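Local coordinates for protein 2-hydroxyisocaproyl-CoA dehydratase activator (PDB 4EHU) that transfers one electron to (R)-2-hydroxyisocaproyl-CoA dehydratase as it hydrolyses ATP, using a [4Fe-4S] cluster held by the homodimer, at residues T129-F132 / L133-A137; D184-A187 / G188-S192. One frame throughout, in Å; residues are numbered along the deposited sequence.

Contact 1: residues T129-F132 / L133-A137; sequences TGRF and LDVMA. With ANP (phosphoaminophosphonic acid-adenylate ester), chain D.
Phe132 and Met136 meet one turn apart on the buried side of helix 130-140. The methyl CE of Met136 lies over one face of the Phe132 ring, 4.0 Å from the centroid and offset toward the rim. It is a CH-pi contact. SD stands farther off above the ring, a long Met-aromatic contact. CG of Phe132 is anti to its backbone N (chi1 178°), and the Met136 chain bends at chi2 (-57°) to bring its methyl back over the ring. The neighbouring flank is looser and partly exposed. Arg131 there is modelled in two conformers. In the one given, CG2 of Val135 lies at the edge of the Arg131 guanidinium, 4.2 Å from NE, and Arg131 NH2 bonds to Ser170 OG of the second subunit.

The N-terminal turn faces the nucleotide. Asp134 OD1 accepts from O2' of the ATP analogue at 2.8 Å, and OD2 accepts from O3', also at 2.8 Å. One carboxylate thus holds both ribose hydroxyls. Gly130 CA lies 3.4 Å from O3', so the backbone runs right against the sugar. Asp134 N donates to Gly130 O at 2.8 Å, tying this ribose-binding residue to the first turn. Thr129 is the N-cap: its OG1 accepts from Arg131 N at 3.1 Å and also bonds to Ala126.

In this actin-fold ATPase, the helix follows strand 116-122 and the cluster-binding loop. Phe132 and Met136 pack on helices 165-177 and 182-204, and Val135 touches helix 165-177.

Contact 2: residues D184-A187 / G188-S192; sequences DIVA and GIHTS
The carbonyl oxygen of Val186 takes a backbone bond from His190 N at 2.9 Å. The same oxygen lies 3.4 Å from His190 CG, over one face of the imidazole and offset toward the rim. CG of His190 is anti to its own carbonyl carbon (chi1 -69°), which turns the ring back along the helix. Val186 and His190 then lie side by side and point the same way. CG1 of Val186 reaches CE1 of the ring at 3.3 Å, a tight approach.

Ile185 and Ile189 pair on another flank. Their branches meet at an oblique angle, CG2 of Ile185 touching CD1 of Ile189 at 4.0 Å. Ile189 N donates to Ile185 O at 3.0 Å. Gly188 N donates to Asp184 O at 3.1 Å, and Thr191 N to Ala187 O at 2.9 Å. Backbone bonds from i+4 to i thus link all four pairs.

This stretch lies near the start of helix 182-204, a buried helix of the actin-fold ATPase packed among three others. Val186 and His190 face helix 147-151, Ile185 and Ile189 pack on helix 165-177, and Val186 and Ile189 also touch helix 130-140. Two buried side-chain oxygens have partners outside: Asp184 OD1 bonds to Ser154 and Asn156, and Thr191 OG1 bonds to Arg228 and Glu157. The chemistry implies a helix joined to its neighbours in two ways. Aliphatic branches and the His190 ring pack against other helices, while hydrogen bonds tie the Asp184 and Thr191 side chains to other parts of the chain.

How the contacts relate
Contacts 1 and 2 lie on different helices of one lobe, their centres 11 Å apart. Both are mainly buried, with centres about 14 Å and about 20 Å from the chain centre. In contact 1, Arg131, Asp134 and Val135 stay partly exposed. The contacts touch directly, mostly through Ile189 of contact 2: its CG2 meets CD2 of Leu133 at 3.6 Å, and its CD1 meets CB of Met136. Ser192 packs on the Phe132 ring. Both also border helix 165-177. Contact 1 reaches the second subunit and holds the ribose of the nucleotide. Contact 2 touches no other protein chain of the assembly. Its aliphatic side backs helix 130-140, which carries the ribose-binding aspartate.

Contact 1: residues T129-F132 / L133-A137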
loop_
_atom_site.group_PDB
_atom_site.type_symbol
_atom_site.label_atom_id
_atom_site.label_comp_id
_atom_site.label_asym_id
_atom_site.label_seq_id
_atom_site.Cartn_x
_atom_site.Cartn_y
_atom_site.Cartn_z
ATOM N N THR A 129 -8.014 -2.378 -4.556
ATOM C CA THR A 129 -8.007 -3.643 -5.269
ATOM C C THR A 129 -8.531 -4.770 -4.402
ATOM O O THR A 129 -8.782 -4.609 -3.208
ATOM C CB THR A 129 -6.567 -4.049 -5.745
ATOM O OG1 THR A 129 -5.812 -4.554 -4.637
ATOM C CG2 THR A 129 -5.836 -2.887 -6.354
ATOM N N GLY A 130 -8.696 -5.934 -5.011
ATOM C CA GLY A 130 -9.065 -7.115 -4.268
ATOM C C GLY A 130 -8.130 -7.431 -3.109
ATOM O O GLY A 130 -8.552 -8.010 -2.121
ATOM N N ARG A 131 -6.859 -7.069 -3.241
ATOM C CA ARG A 131 -5.898 -7.322 -2.179
ATOM C C ARG A 131 -6.319 -6.605 -0.902
ATOM O O ARG A 131 -6.222 -7.157 0.185
ATOM C CB ARG A 131 -4.516 -6.829 -2.587
ATOM C CG ARG A 131 -3.442 -7.209 -1.593
ATOM C CD ARG A 131 -3.441 -8.712 -1.365
ATOM N NE ARG A 131 -2.319 -9.117 -0.539
ATOM C CZ ARG A 131 -1.142 -9.502 -1.018
ATOM N NH1 ARG A 131 -0.929 -9.557 -2.325
ATOM N NH2 ARG A 131 -0.179 -9.833 -0.185
ATOM N N PHE A 132 -6.761 -5.362 -1.043
ATOM C CA PHE A 132 -7.226 -4.574 0.103
ATOM C C PHE A 132 -8.376 -5.331 0.790
ATOM O O PHE A 132 -8.395 -5.485 2.005
ATOM C CB PHE A 132 -7.664 -3.179 -0.379
ATOM C CG PHE A 132 -8.213 -2.256 0.708
ATOM C CD1 PHE A 132 -7.377 -1.339 1.325
ATOM C CD2 PHE A 132 -9.570 -2.255 1.037
ATOM C CE1 PHE A 132 -7.864 -0.453 2.284
ATOM C CE2 PHE A 132 -10.062 -1.382 1.989
ATOM C CZ PHE A 132 -9.212 -0.476 2.622
ATOM N N LEU A 133 -9.320 -5.816 0.002
ATOM C CA LEU A 133 -10.482 -6.513 0.561
ATOM C C LEU A 133 -10.055 -7.828 1.187
ATOM O O LEU A 133 -10.558 -8.199 2.230
ATOM C CB LEU A 133 -11.535 -6.748 -0.528
ATOM C CG LEU A 133 -12.115 -5.424 -1.029
ATOM C CD1 LEU A 133 -12.858 -5.607 -2.371
ATOM C CD2 LEU A 133 -13.081 -4.837 0.010
ATOM N N ASP A 134 -9.120 -8.536 0.558
ATOM C CA ASP A 134 -8.704 -9.824 1.086
ATOM C C ASP A 134 -8.020 -9.603 2.435
ATOM O O ASP A 134 -8.242 -10.352 3.391
ATOM C CB ASP A 134 -7.763 -10.545 0.104
ATOM C CG ASP A 134 -8.429 -10.853 -1.243
ATOM O OD1 ASP A 134 -9.675 -10.825 -1.336
ATOM O OD2 ASP A 134 -7.692 -11.122 -2.213
ATOM N N VAL A 135 -7.212 -8.550 2.522
ATOM C CA VAL A 135 -6.539 -8.197 3.774
ATOM C C VAL A 135 -7.547 -7.862 4.874
ATOM O O VAL A 135 -7.420 -8.329 6.011
ATOM C CB VAL A 135 -5.572 -7.003 3.573
ATOM C CG1 VAL A 135 -5.188 -6.394 4.898
ATOM C CG2 VAL A 135 -4.313 -7.461 2.814
ATOM N N MET A 136 -8.563 -7.060 4.553
ATOM C CA MET A 136 -9.542 -6.673 5.557
ATOM C C MET A 136 -10.447 -7.840 5.964
ATOM O O MET A 136 -10.813 -7.950 7.123
ATOM C CB MET A 136 -10.427 -5.550 5.025
ATOM C CG MET A 136 -9.658 -4.290 4.705
ATOM S SD MET A 136 -8.738 -3.679 6.138
ATOM C CE MET A 136 -7.547 -2.667 5.259
ATOM N N ALA A 137 -10.811 -8.690 5.003
ATOM C CA ALA A 137 -11.681 -9.833 5.300
ATOM C C ALA A 137 -11.016 -10.734 6.340
ATOM O O ALA A 137 -11.682 -11.253 7.246
ATOM C CB ALA A 137 -11.982 -10.621 4.022
HETATM P PG ANP D . -5.410 -8.967 -11.723
HETATM O O1G ANP D . -4.074 -9.462 -12.263
HETATM O O2G ANP D . -6.388 -8.766 -12.853
HETATM O O3G ANP D . -5.279 -7.779 -10.853
HETATM P PB ANP D . -7.058 -11.425 -11.072
HETATM O O1B ANP D . -6.549 -12.784 -10.671
HETATM O O2B ANP D . -7.614 -11.298 -12.491
HETATM N N3B ANP D . -5.845 -10.256 -10.678
HETATM P PA ANP D . -9.831 -11.492 -10.206
HETATM O O1A ANP D . -9.878 -12.960 -10.445
HETATM O O2A ANP D . -10.479 -10.516 -11.164
HETATM O O3A ANP D . -8.282 -11.034 -10.069
HETATM O "O5'" ANP D . -10.351 -11.105 -8.735
HETATM C "C5'" ANP D . -9.687 -11.620 -7.576
HETATM C "C4'" ANP D . -10.485 -11.222 -6.338
HETATM O "O4'" ANP D . -11.899 -11.133 -6.431
HETATM C "C3'" ANP D . -10.008 -11.377 -4.906
HETATM O "O3'" ANP D . -8.901 -10.505 -4.634
HETATM C "C2'" ANP D . -11.278 -11.078 -4.102
HETATM O "O2'" ANP D . -11.218 -9.810 -3.426
HETATM C "C1'" ANP D . -12.432 -11.056 -5.104
HETATM N N9 ANP D . -13.344 -12.208 -4.981
HETATM C C8 ANP D . -13.107 -13.476 -5.375
HETATM N N7 ANP D . -14.195 -14.257 -5.159
HETATM C C5 ANP D . -15.145 -13.453 -4.621
HETATM C C6 ANP D . -16.528 -13.618 -4.166
HETATM N N6 ANP D . -17.104 -14.843 -4.227
HETATM N N1 ANP D . -17.174 -12.525 -3.686
HETATM C C2 ANP D . -16.605 -11.313 -3.627
HETATM N N3 ANP D . -15.340 -11.092 -4.018
HETATM C C4 ANP D . -14.589 -12.105 -4.519
#

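Contact 2: residues D184-A187 / G188-S192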
loop_
_atom_site.group_PDB
_atom_site.type_symbol
_atom_site.label_atom_id
_atom_site.label_comp_id
_atom_site.label_asym_id
_atom_site.label_seq_id
_atom_site.Cartn_x
_atom_site.Cartn_y
_atom_site.Cartn_z
ATOM N N ASP A 184 -21.124 -2.009 9.600
ATOM C CA ASP A 184 -20.666 -0.632 9.380
ATOM C C ASP A 184 -19.170 -0.556 9.089
ATOM O O ASP A 184 -18.736 0.312 8.350
ATOM C CB ASP A 184 -21.009 0.249 10.591
ATOM C CG ASP A 184 -22.521 0.456 10.732
ATOM O OD1 ASP A 184 -23.188 0.549 9.676
ATOM O OD2 ASP A 184 -23.038 0.497 11.888
ATOM N N ILE A 185 -18.403 -1.468 9.677
ATOM C CA ILE A 185 -16.969 -1.593 9.370
ATOM C C ILE A 185 -16.802 -2.027 7.930
ATOM O O ILE A 185 -16.019 -1.440 7.183
ATOM C CB ILE A 185 -16.271 -2.612 10.300
ATOM C CG1 ILE A 185 -16.315 -2.115 11.750
ATOM C CG2 ILE A 185 -14.802 -2.847 9.865
ATOM C CD1 ILE A 185 -15.799 -3.136 12.738
ATOM N N VAL A 186 -17.562 -3.041 7.528
ATOM C CA VAL A 186 -17.521 -3.514 6.140
ATOM C C VAL A 186 -17.965 -2.424 5.154
ATOM O O VAL A 186 -17.322 -2.248 4.112
ATOM C CB VAL A 186 -18.382 -4.775 5.947
ATOM C CG1 VAL A 186 -18.439 -5.176 4.466
ATOM C CG2 VAL A 186 -17.830 -5.920 6.791
ATOM N N ALA A 187 -19.040 -1.688 5.451
ATOM C CA ALA A 187 -19.436 -0.617 4.534
ATOM C C ALA A 187 -18.289 0.382 4.371
ATOM O O ALA A 187 -18.072 0.881 3.269
ATOM C CB ALA A 187 -20.723 0.117 5.005
ATOM N N GLY A 188 -17.587 0.697 5.461
ATOM C CA GLY A 188 -16.480 1.650 5.386
ATOM C C GLY A 188 -15.364 1.124 4.511
ATOM O O GLY A 188 -14.785 1.873 3.750
ATOM N N ILE A 189 -15.064 -0.162 4.646
ATOM C CA ILE A 189 -14.056 -0.825 3.815
ATOM C C ILE A 189 -14.441 -0.732 2.325
ATOM O O ILE A 189 -13.607 -0.446 1.476
ATOM C CB ILE A 189 -13.927 -2.296 4.264
ATOM C CG1 ILE A 189 -13.086 -2.375 5.555
ATOM C CG2 ILE A 189 -13.343 -3.165 3.147
ATOM C CD1 ILE A 189 -13.272 -3.722 6.285
ATOM N N HIS A 190 -15.722 -0.930 2.015
ATOM C CA HIS A 190 -16.187 -0.835 0.652
ATOM C C HIS A 190 -16.076 0.578 0.128
ATOM O O HIS A 190 -15.690 0.804 -1.018
ATOM C CB HIS A 190 -17.628 -1.333 0.554
ATOM C CG HIS A 190 -17.759 -2.799 0.762
ATOM N ND1 HIS A 190 -18.961 -3.397 1.080
ATOM C CD2 HIS A 190 -16.858 -3.798 0.640
ATOM C CE1 HIS A 190 -18.775 -4.701 1.196
ATOM N NE2 HIS A 190 -17.509 -4.967 0.936
ATOM N N THR A 191 -16.398 1.541 0.968
ATOM C CA THR A 191 -16.325 2.915 0.545
ATOM C C THR A 191 -14.862 3.287 0.252
ATOM O O THR A 191 -14.599 3.972 -0.711
ATOM C CB THR A 191 -16.931 3.830 1.609
ATOM O OG1 THR A 191 -18.346 3.624 1.593
ATOM C CG2 THR A 191 -16.602 5.310 1.306
ATOM N N SER A 192 -13.925 2.792 1.050
ATOM C CA SER A 192 -12.498 3.020 0.755
ATOM C C SER A 192 -12.126 2.581 -0.660
ATOM O O SER A 192 -11.502 3.331 -1.411
ATOM C CB SER A 192 -11.632 2.273 1.761
ATOM O OG SER A 192 -11.728 2.887 3.030
#